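PDB 5MDN: DNA polymerase from Pyrobaculum calidifontis, which probably catalyses template-directed DNA synthesis, adding nucleotides from deoxyribonucleoside triphosphates to a growing strand and releasing diphosphate. Local coordinates for residues A[164-169]-A[216-221]; A[235-240]-A[251-256]; A[664-669]-A[745-750]. All coordinates share one frame; numbering follows the deposited sequence.

Contacts 1 and 2 are neighbours in the exonuclease domain and share a buried core: helix 209-222, which packs on strand 165-172 in contact 1, also touches the loop 251-256 of contact 2 through Val216 and Val219. Contact 1 contains Asp169 and contact 2 Asp236, both seen to bind magnesium in this protein, though without an ion here. Contact 3, about 45 to 47 Å away between centres, joins two helices in the C-terminal part of the chain, away from these sites, and is only partly buried. All three meet through apolar atoms; contact 3, nearer the surface, also uses the aliphatic part of a lysine, where the other two rely on leucine, valine and aromatic rings.

Contact 1: residues A[164-169]-A[216-221]; sequences RVLAFD and VDFVKE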
loop_
_atom_site.group_PDB
_atom_site.type_symbol
_atom_site.label_atom_id
_atom_site.label_comp_id
_atom_site.label_asym_id
_atom_site.label_seq_id
_atom_site.Cartn_x
_atom_site.Cartn_y
_atom_site.Cartn_z
ATOM N N ARG A 164 3.643 -15.374 -16.723
ATOM C CA ARG A 164 4.582 -14.587 -17.512
ATOM C C ARG A 164 4.603 -13.172 -16.944
ATOM O O ARG A 164 3.623 -12.430 -17.067
ATOM C CB ARG A 164 4.190 -14.598 -18.987
ATOM C CG ARG A 164 4.312 -15.966 -19.644
ATOM C CD ARG A 164 4.269 -15.863 -21.163
ATOM N NE ARG A 164 2.928 -15.577 -21.669
ATOM C CZ ARG A 164 1.977 -16.493 -21.834
ATOM N NH1 ARG A 164 2.213 -17.763 -21.533
ATOM N NH2 ARG A 164 0.789 -16.138 -22.299
ATOM N N VAL A 165 5.720 -12.802 -16.322
ATOM C CA VAL A 165 5.870 -11.523 -15.642
ATOM C C VAL A 165 6.747 -10.615 -16.489
ATOM O O VAL A 165 7.761 -11.054 -17.048
ATOM C CB VAL A 165 6.464 -11.711 -14.233
ATOM C CG1 VAL A 165 6.494 -10.395 -13.480
ATOM C CG2 VAL A 165 5.673 -12.758 -13.459
ATOM N N LEU A 166 6.353 -9.347 -16.586
ATOM C CA LEU A 166 7.098 -8.340 -17.330
ATOM C C LEU A 166 7.329 -7.133 -16.433
ATOM O O LEU A 166 6.369 -6.500 -15.979
ATOM C CB LEU A 166 6.346 -7.921 -18.596
ATOM C CG LEU A 166 7.015 -6.816 -19.415
ATOM C CD1 LEU A 166 7.974 -7.408 -20.431
ATOM C CD2 LEU A 166 5.982 -5.926 -20.089
ATOM N N ALA A 167 8.596 -6.822 -16.179
ATOM C CA ALA A 167 8.987 -5.586 -15.519
ATOM C C ALA A 167 9.345 -4.543 -16.571
ATOM O O ALA A 167 9.897 -4.865 -17.626
ATOM C CB ALA A 167 10.170 -5.816 -14.578
ATOM N N PHE A 168 9.024 -3.285 -16.279
ATOM C CA PHE A 168 9.340 -2.210 -17.206
ATOM C C PHE A 168 9.667 -0.942 -16.432
ATOM O O PHE A 168 9.117 -0.688 -15.356
ATOM C CB PHE A 168 8.191 -1.965 -18.195
ATOM C CG PHE A 168 7.099 -1.077 -17.663
ATOM C CD1 PHE A 168 6.168 -1.557 -16.758
ATOM C CD2 PHE A 168 6.997 0.239 -18.087
ATOM C CE1 PHE A 168 5.159 -0.738 -16.277
ATOM C CE2 PHE A 168 5.991 1.062 -17.610
ATOM C CZ PHE A 168 5.072 0.573 -16.705
ATOM N N ASP A 169 10.581 -0.156 -16.996
ATOM C CA ASP A 169 11.000 1.117 -16.432
ATOM C C ASP A 169 11.149 2.117 -17.568
ATOM O O ASP A 169 11.470 1.744 -18.700
ATOM C CB ASP A 169 12.319 0.976 -15.656
ATOM C CG ASP A 169 12.632 2.191 -14.812
ATOM O OD1 ASP A 169 11.923 2.424 -13.811
ATOM O OD2 ASP A 169 13.591 2.915 -15.151
ATOM N N VAL A 216 4.826 -1.493 -27.060
ATOM C CA VAL A 216 3.534 -2.119 -27.338
ATOM C C VAL A 216 3.730 -3.459 -28.038
ATOM O O VAL A 216 3.101 -4.462 -27.685
ATOM C CB VAL A 216 2.645 -1.171 -28.164
ATOM C CG1 VAL A 216 1.372 -1.878 -28.584
ATOM C CG2 VAL A 216 2.318 0.079 -27.364
ATOM N N ASP A 217 4.607 -3.494 -29.046
ATOM C CA ASP A 217 4.843 -4.739 -29.773
ATOM C C ASP A 217 5.434 -5.813 -28.868
ATOM O O ASP A 217 5.104 -6.996 -29.006
ATOM C CB ASP A 217 5.755 -4.484 -30.973
ATOM C CG ASP A 217 5.028 -3.826 -32.129
ATOM O OD1 ASP A 217 3.835 -4.139 -32.328
ATOM O OD2 ASP A 217 5.648 -3.006 -32.841
ATOM N N PHE A 218 6.310 -5.424 -27.937
ATOM C CA PHE A 218 6.911 -6.411 -27.044
ATOM C C PHE A 218 5.874 -7.005 -26.095
ATOM O O PHE A 218 5.869 -8.219 -25.858
ATOM C CB PHE A 218 8.065 -5.788 -26.257
ATOM C CG PHE A 218 8.910 -6.798 -25.529
ATOM C CD1 PHE A 218 10.002 -7.382 -26.150
ATOM C CD2 PHE A 218 8.612 -7.168 -24.227
ATOM C CE1 PHE A 218 10.781 -8.312 -25.489
ATOM C CE2 PHE A 218 9.387 -8.099 -23.562
ATOM C CZ PHE A 218 10.473 -8.671 -24.193
ATOM N N VAL A 219 5.005 -6.164 -25.526
ATOM C CA VAL A 219 3.964 -6.664 -24.632
ATOM C C VAL A 219 3.051 -7.635 -25.369
ATOM O O VAL A 219 2.698 -8.699 -24.846
ATOM C CB VAL A 219 3.174 -5.490 -24.022
ATOM C CG1 VAL A 219 1.977 -6.002 -23.231
ATOM C CG2 VAL A 219 4.078 -4.646 -23.137
ATOM N N LYS A 220 2.664 -7.291 -26.598
ATOM C CA LYS A 220 1.846 -8.198 -27.396
ATOM C C LYS A 220 2.625 -9.449 -27.783
ATOM O O LYS A 220 2.048 -10.540 -27.875
ATOM C CB LYS A 220 1.335 -7.477 -28.645
ATOM C CG LYS A 220 0.423 -6.292 -28.360
ATOM C CD LYS A 220 -0.189 -5.758 -29.644
ATOM C CE LYS A 220 0.880 -5.244 -30.591
ATOM N NZ LYS A 220 0.290 -4.587 -31.790
ATOM N N GLU A 221 3.931 -9.308 -28.007
ATOM C CA GLU A 221 4.759 -10.438 -28.415
ATOM C C GLU A 221 4.943 -11.412 -27.254
ATOM O O GLU A 221 4.765 -12.626 -27.409
ATOM C CB GLU A 221 6.116 -9.919 -28.907
ATOM C CG GLU A 221 7.037 -10.932 -29.573
ATOM C CD GLU A 221 6.453 -11.444 -30.877
ATOM O OE1 GLU A 221 5.709 -10.673 -31.525
ATOM O OE2 GLU A 221 6.734 -12.601 -31.256
#
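Leu166 forks between two residues of helix 209-222, each methyl taking a different one. Its CD1 comes to the edge of the Phe218 ring, close to the ring plane, with CE2 of Phe218 3.5 Å from CD1 of Leu166. The other methyl, CD2, meets CG2 of Val219 at 3.8 Å, and here the two side chains run at about a right angle. CB of Leu166 points at the helix, and CG, anti to the backbone N (chi1 177°), continues the side chain away from the strand. With CB pointing at the strand, chi1 -168° carries the ring of Phe218 on toward Leu166, CE2 leading. No hydrogen bond crosses between the segments. A branched leucine suits a place where one side chain must pack on two consecutive helix residues, and beta-branched Val219 offers a compact methyl for the second. Leu166 and Phe218 both also rest on Val191 and Thr193 of strand 186-193, so the helix lies over two adjacent strands of the sheet. Phe168, two residues on, meets Phe215 of the same helix and Trp237, while Val165 and Ala167 face the other way, onto helix 326-356. The strand is thus covered by helices on both faces, and it runs on to Asp169, seen to bind magnesium in this protein but ion-free here, between antiparallel strand 186-193 and parallel strand 226-229.

Contact 2: residues A[235-240]-A[251-256]; sequences FDWPYL and LRVDRL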
loop_
_atom_site.group_PDB
_atom_site.type_symbol
_atom_site.label_atom_id
_atom_site.label_comp_id
_atom_site.label_asym_id
_atom_site.label_seq_id
_atom_site.Cartn_x
_atom_site.Cartn_y
_atom_site.Cartn_z
ATOM N N PHE A 235 3.445 7.613 -12.103
ATOM C CA PHE A 235 4.055 8.384 -13.182
ATOM C C PHE A 235 3.987 7.669 -14.525
ATOM O O PHE A 235 3.463 8.237 -15.489
ATOM C CB PHE A 235 5.510 8.720 -12.830
ATOM C CG PHE A 235 6.168 9.656 -13.809
ATOM C CD1 PHE A 235 6.833 9.165 -14.922
ATOM C CD2 PHE A 235 6.125 11.028 -13.614
ATOM C CE1 PHE A 235 7.438 10.021 -15.824
ATOM C CE2 PHE A 235 6.729 11.892 -14.513
ATOM C CZ PHE A 235 7.388 11.386 -15.618
ATOM N N ASP A 236 4.534 6.453 -14.623
ATOM C CA ASP A 236 4.791 5.830 -15.920
ATOM C C ASP A 236 3.523 5.723 -16.761
ATOM O O ASP A 236 3.459 6.249 -17.878
ATOM C CB ASP A 236 5.427 4.453 -15.722
ATOM C CG ASP A 236 6.819 4.536 -15.123
ATOM O OD1 ASP A 236 7.259 5.653 -14.779
ATOM O OD2 ASP A 236 7.478 3.481 -15.003
ATOM N N TRP A 237 2.504 5.033 -16.248
ATOM C CA TRP A 237 1.274 4.866 -17.023
ATOM C C TRP A 237 0.595 6.190 -17.352
ATOM O O TRP A 237 0.220 6.386 -18.521
ATOM C CB TRP A 237 0.317 3.910 -16.302
ATOM C CG TRP A 237 0.703 2.463 -16.408
ATOM C CD1 TRP A 237 0.878 1.585 -15.378
ATOM C CD2 TRP A 237 0.959 1.725 -17.611
ATOM N NE1 TRP A 237 1.227 0.349 -15.864
ATOM C CE2 TRP A 237 1.285 0.408 -17.231
ATOM C CE3 TRP A 237 0.947 2.050 -18.972
ATOM C CZ2 TRP A 237 1.595 -0.583 -18.161
ATOM C CZ3 TRP A 237 1.255 1.065 -19.893
ATOM C CH2 TRP A 237 1.574 -0.235 -19.484
ATOM N N PRO A 238 0.386 7.120 -16.410
ATOM C CA PRO A 238 -0.186 8.419 -16.806
ATOM C C PRO A 238 0.622 9.141 -17.870
ATOM O O PRO A 238 0.038 9.828 -18.718
ATOM C CB PRO A 238 -0.216 9.210 -15.492
ATOM C CG PRO A 238 -0.239 8.187 -14.429
ATOM C CD PRO A 238 0.531 7.011 -14.945
ATOM N N TYR A 239 1.950 9.016 -17.854
ATOM C CA TYR A 239 2.763 9.699 -18.853
ATOM C C TYR A 239 2.645 9.025 -20.215
ATOM O O TYR A 239 2.381 9.689 -21.225
ATOM C CB TYR A 239 4.222 9.753 -18.406
ATOM C CG TYR A 239 5.001 10.841 -19.103
ATOM C CD1 TYR A 239 5.639 10.600 -20.311
ATOM C CD2 TYR A 239 5.079 12.116 -18.561
ATOM C CE1 TYR A 239 6.343 11.595 -20.956
ATOM C CE2 TYR A 239 5.781 13.120 -19.197
ATOM C CZ TYR A 239 6.410 12.855 -20.395
ATOM O OH TYR A 239 7.112 13.853 -21.030
ATOM N N LEU A 240 2.847 7.705 -20.266
ATOM C CA LEU A 240 2.750 6.990 -21.536
ATOM C C LEU A 240 1.355 7.114 -22.139
ATOM O O LEU A 240 1.207 7.205 -23.362
ATOM C CB LEU A 240 3.125 5.520 -21.352
ATOM C CG LEU A 240 4.602 5.232 -21.087
ATOM C CD1 LEU A 240 4.777 3.869 -20.432
ATOM C CD2 LEU A 240 5.407 5.326 -22.373
ATOM N N LEU A 251 -1.620 3.055 -27.497
ATOM C CA LEU A 251 -0.956 2.289 -26.441
ATOM C C LEU A 251 -1.752 1.019 -26.133
ATOM O O LEU A 251 -2.234 0.797 -25.024
ATOM C CB LEU A 251 -0.782 3.155 -25.197
ATOM C CG LEU A 251 0.113 2.659 -24.058
ATOM C CD1 LEU A 251 1.505 2.303 -24.564
ATOM C CD2 LEU A 251 0.190 3.694 -22.946
ATOM N N ARG A 252 -1.889 0.179 -27.158
ATOM C CA ARG A 252 -2.751 -1.003 -27.099
ATOM C C ARG A 252 -1.952 -2.159 -26.512
ATOM O O ARG A 252 -1.318 -2.929 -27.231
ATOM C CB ARG A 252 -3.288 -1.345 -28.482
ATOM C CG ARG A 252 -4.161 -0.272 -29.098
ATOM C CD ARG A 252 -4.645 -0.709 -30.468
ATOM N NE ARG A 252 -3.530 -1.024 -31.359
ATOM C CZ ARG A 252 -3.160 -2.260 -31.681
ATOM N NH1 ARG A 252 -3.822 -3.298 -31.188
ATOM N NH2 ARG A 252 -2.132 -2.459 -32.495
ATOM N N VAL A 253 -1.988 -2.289 -25.187
ATOM C CA VAL A 253 -1.192 -3.295 -24.497
ATOM C C VAL A 253 -2.026 -4.402 -23.855
ATOM O O VAL A 253 -1.467 -5.464 -23.541
ATOM C CB VAL A 253 -0.266 -2.652 -23.443
ATOM C CG1 VAL A 253 0.769 -1.768 -24.118
ATOM C CG2 VAL A 253 -1.079 -1.862 -22.434
ATOM N N ASP A 254 -3.327 -4.204 -23.645
ATOM C CA ASP A 254 -4.108 -5.232 -22.973
ATOM C C ASP A 254 -4.444 -6.372 -23.938
ATOM O O ASP A 254 -4.137 -6.327 -25.133
ATOM C CB ASP A 254 -5.349 -4.613 -22.318
ATOM C CG ASP A 254 -6.435 -4.200 -23.310
ATOM O OD1 ASP A 254 -6.553 -4.768 -24.416
ATOM O OD2 ASP A 254 -7.212 -3.288 -22.957
ATOM N N ARG A 255 -5.084 -7.417 -23.410
ATOM C CA ARG A 255 -5.305 -8.640 -24.174
ATOM C C ARG A 255 -6.428 -8.536 -25.199
ATOM O O ARG A 255 -6.598 -9.470 -25.991
ATOM C CB ARG A 255 -5.542 -9.829 -23.238
ATOM C CG ARG A 255 -4.261 -10.307 -22.570
ATOM C CD ARG A 255 -4.318 -11.797 -22.255
ATOM N NE ARG A 255 -3.039 -12.300 -21.753
ATOM C CZ ARG A 255 -2.818 -12.756 -20.523
ATOM N NH1 ARG A 255 -3.797 -12.784 -19.630
ATOM N NH2 ARG A 255 -1.610 -13.193 -20.190
ATOM N N LEU A 256 -7.202 -7.454 -25.207
ATOM C CA LEU A 256 -8.210 -7.231 -26.239
ATOM C C LEU A 256 -7.862 -6.004 -27.075
ATOM O O LEU A 256 -8.738 -5.246 -27.500
ATOM C CB LEU A 256 -9.612 -7.102 -25.643
ATOM C CG LEU A 256 -10.234 -8.305 -24.922
ATOM C CD1 LEU A 256 -10.077 -9.579 -25.745
ATOM C CD2 LEU A 256 -9.678 -8.490 -23.512
#
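Leu251 sends one methyl, CD2, into the angle between Leu240 and Trp237 of helix 232-247. That methyl makes van der Waals contact with O of Leu240 at 3.7 Å and with CB of Leu240 at 3.8 Å, and CD2 of Leu251 also reaches the edge of the indole, 4.2 Å from CZ3 of Trp237 and near the ring plane. Val253 adds a looser touch: its CG2 approaches CH2 of Trp237 at 4.3 Å. Apolar branched side chains suit the loop here, since they meet the hydrocarbon end of a tryptophan and the flank of a helix.

CG of Trp237 stands anti to the carbonyl carbon (chi1 -76°), and the far end of the ring comes nearer the loop than the CB direction alone would suggest. NE1, the one polar atom of this buried ring, bonds to OD1 of Asn275, while Phe168 and Phe215 pack against the indole. Leu251 also meets Ala244, one turn further along the same helix, while helix 209-222 packs on the loop through Val216 and Val219.

Further along, an Asx turn shapes the loop: OD1 of Asp254 accepts from N of Leu256 at 2.9 Å, the donor coming from above the carboxylate plane, and it also takes N of Gly258. Arg255, the middle residue of that turn, makes salt bridges to Asp223 and Asp225.

Within the helix, Pro238 has no N-H to give to the preceding turn, and the helix kinks there. Phe235 and Asp236 form the Phe-Asp pair characteristic of the second exonuclease motif of family B polymerases, and Asp236, seen to bind magnesium in this protein though without an ion here, packs on strand 165-172 in the RNase H-like fold.

Contact 3: residues A[664-669]-A[745-750]; sequences RLKAYK and YYIEKQ
Lys749 NZ donates to Tyr745 OH at 2.8 Å, a bond that spans one helical turn and ties down the surface side of the helix whose Ile747 packs on Leu665. The lysine folds back to make it, with chi3 -62° and chi4 -73°, and its CD lies over one face of the Tyr745 ring, toward the rim. A lysine suits this exposed place because its long chain can cover the ring while its ammonium reaches the phenol oxygen.

Across the contact the chemistry is apolar. CD2 of Leu665 lies 3.9 Å from CD1 of Ile747 and equally near its CG1; the two side chains lie alongside, their ends pointing opposite ways. The same methyl of Leu665 is 4.3 Å from CB of Tyr746, whose ring then turns away toward Val717 and Leu675, with a weak bond from Ile718 N to its hydroxyl. Lys666 contributes hydrocarbon: its CG meets CD1 of Ile747 at 4.1 Å, the two chains nearly perpendicular, and the rest of the lysine extends onward. A lysine can thus border an apolar patch and probably keep its charge toward solvent. Leu665 also packs on Phe670, and both Leu665 and Lys666 rest on Val743, just ahead of the second segment.

Helix 647-666 ends here in a Schellman motif. Tyr668 takes positive phi (59°), Lys669 N returns to Arg664 O at 3.2 Å, and Tyr668 N makes a weak bond to Leu665 O. The second helix, 743-756, carries a wider pi-type turn at 747-750. This is helix-against-helix packing in the C-terminal region, which in family B polymerases forms the largely helical thumb.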
loop_
_atom_site.group_PDB
_atom_site.type_symbol
_atom_site.label_atom_id
_atom_site.label_comp_id
_atom_site.label_asym_id
_atom_site.label_seq_id
_atom_site.Cartn_x
_atom_site.Cartn_y
_atom_site.Cartn_z
ATOM N N ARG A 664 35.194 20.748 4.188
ATOM C CA ARG A 664 35.203 20.633 2.732
ATOM C C ARG A 664 34.179 21.555 2.084
ATOM O O ARG A 664 34.335 21.913 0.913
ATOM C CB ARG A 664 34.902 19.206 2.268
ATOM C CG ARG A 664 33.474 18.770 2.526
ATOM C CD ARG A 664 33.100 17.567 1.681
ATOM N NE ARG A 664 31.719 17.157 1.916
ATOM C CZ ARG A 664 30.686 17.623 1.221
ATOM N NH1 ARG A 664 30.887 18.516 0.261
ATOM N NH2 ARG A 664 29.457 17.203 1.487
ATOM N N LEU A 665 33.129 21.936 2.816
ATOM C CA LEU A 665 32.104 22.799 2.242
ATOM C C LEU A 665 32.608 24.228 2.113
ATOM O O LEU A 665 32.336 24.899 1.112
ATOM C CB LEU A 665 30.836 22.743 3.095
ATOM C CG LEU A 665 29.507 23.195 2.488
ATOM C CD1 LEU A 665 29.234 22.464 1.185
ATOM C CD2 LEU A 665 28.371 22.979 3.479
ATOM N N LYS A 666 33.352 24.706 3.111
ATOM C CA LYS A 666 33.978 26.017 3.018
ATOM C C LYS A 666 35.204 26.011 2.114
ATOM O O LYS A 666 35.625 27.078 1.657
ATOM C CB LYS A 666 34.356 26.518 4.413
ATOM C CG LYS A 666 33.190 27.128 5.175
ATOM C CD LYS A 666 33.650 27.810 6.451
ATOM C CE LYS A 666 32.502 28.544 7.124
ATOM N NZ LYS A 666 32.894 29.103 8.449
ATOM N N ALA A 667 35.777 24.838 1.845
ATOM C CA ALA A 667 36.895 24.713 0.917
ATOM C C ALA A 667 36.444 24.605 -0.533
ATOM O O ALA A 667 37.293 24.469 -1.421
ATOM C CB ALA A 667 37.751 23.499 1.284
ATOM N N TYR A 668 35.136 24.664 -0.778
ATOM C CA TYR A 668 34.555 24.641 -2.119
ATOM C C TYR A 668 34.950 23.367 -2.873
ATOM O O TYR A 668 35.586 23.404 -3.929
ATOM C CB TYR A 668 34.967 25.897 -2.900
ATOM C CG TYR A 668 34.560 27.197 -2.235
ATOM C CD1 TYR A 668 33.228 27.585 -2.156
ATOM C CD2 TYR A 668 35.519 28.038 -1.683
ATOM C CE1 TYR A 668 32.865 28.775 -1.543
ATOM C CE2 TYR A 668 35.168 29.226 -1.073
ATOM C CZ TYR A 668 33.841 29.590 -1.004
ATOM O OH TYR A 668 33.490 30.774 -0.396
ATOM N N LYS A 669 34.551 22.225 -2.306
ATOM C CA LYS A 669 34.740 20.929 -2.950
ATOM C C LYS A 669 33.422 20.165 -3.040
ATOM O O LYS A 669 33.425 18.946 -3.244
ATOM C CB LYS A 669 35.756 20.077 -2.185
ATOM C CG LYS A 669 36.342 18.927 -2.994
ATOM C CD LYS A 669 36.898 17.847 -2.095
ATOM C CE LYS A 669 35.730 17.234 -1.321
ATOM N NZ LYS A 669 36.079 16.034 -0.518
ATOM N N TYR A 745 24.876 29.962 4.555
ATOM C CA TYR A 745 23.505 29.472 4.651
ATOM C C TYR A 745 23.483 27.972 4.927
ATOM O O TYR A 745 22.814 27.510 5.860
ATOM C CB TYR A 745 22.758 29.791 3.352
ATOM C CG TYR A 745 21.290 29.406 3.327
ATOM C CD1 TYR A 745 20.889 28.096 3.083
ATOM C CD2 TYR A 745 20.304 30.371 3.482
ATOM C CE1 TYR A 745 19.549 27.754 3.047
ATOM C CE2 TYR A 745 18.963 30.041 3.433
ATOM C CZ TYR A 745 18.591 28.731 3.220
ATOM O OH TYR A 745 17.257 28.398 3.179
ATOM N N TYR A 746 24.214 27.196 4.123
ATOM C CA TYR A 746 24.119 25.742 4.188
ATOM C C TYR A 746 24.759 25.148 5.436
ATOM O O TYR A 746 24.387 24.039 5.830
ATOM C CB TYR A 746 24.741 25.128 2.934
ATOM C CG TYR A 746 23.839 25.229 1.728
ATOM C CD1 TYR A 746 22.459 25.231 1.876
ATOM C CD2 TYR A 746 24.361 25.334 0.445
ATOM C CE1 TYR A 746 21.622 25.327 0.783
ATOM C CE2 TYR A 746 23.529 25.431 -0.657
ATOM C CZ TYR A 746 22.160 25.426 -0.480
ATOM O OH TYR A 746 21.323 25.522 -1.567
ATOM N N ILE A 747 25.695 25.847 6.076
ATOM C CA ILE A 747 26.227 25.361 7.346
ATOM C C ILE A 747 25.301 25.716 8.502
ATOM O O ILE A 747 25.060 24.893 9.392
ATOM C CB ILE A 747 27.655 25.889 7.576
ATOM C CG1 ILE A 747 28.638 25.158 6.661
ATOM C CG2 ILE A 747 28.065 25.738 9.034
ATOM C CD1 ILE A 747 29.301 26.032 5.644
ATOM N N GLU A 748 24.744 26.927 8.496
ATOM C CA GLU A 748 24.097 27.429 9.702
ATOM C C GLU A 748 22.676 26.910 9.889
ATOM O O GLU A 748 22.311 26.528 11.006
ATOM C CB GLU A 748 24.090 28.958 9.702
ATOM C CG GLU A 748 25.464 29.584 9.848
ATOM C CD GLU A 748 25.414 31.096 9.832
ATOM O OE1 GLU A 748 24.307 31.650 9.652
ATOM O OE2 GLU A 748 26.481 31.729 9.993
ATOM N N LYS A 749 21.848 26.871 8.845
ATOM C CA LYS A 749 20.436 26.600 9.086
ATOM C C LYS A 749 19.963 25.227 8.624
ATOM O O LYS A 749 18.763 24.959 8.710
ATOM C CB LYS A 749 19.559 27.697 8.472
ATOM C CG LYS A 749 19.681 27.920 6.981
ATOM C CD LYS A 749 18.924 29.188 6.612
ATOM C CE LYS A 749 17.434 29.075 6.915
ATOM N NZ LYS A 749 16.728 28.186 5.950
ATOM N N GLN A 750 20.854 24.341 8.160
ATOM C CA GLN A 750 20.432 22.961 7.906
ATOM C C GLN A 750 21.468 21.885 8.219
ATOM O O GLN A 750 21.123 20.907 8.889
ATOM C CB GLN A 750 19.880 22.761 6.496
ATOM C CG GLN A 750 18.386 22.983 6.536
ATOM C CD GLN A 750 17.791 22.418 7.836
ATOM O OE1 GLN A 750 17.963 21.239 8.159
ATOM N NE2 GLN A 750 17.117 23.273 8.601
#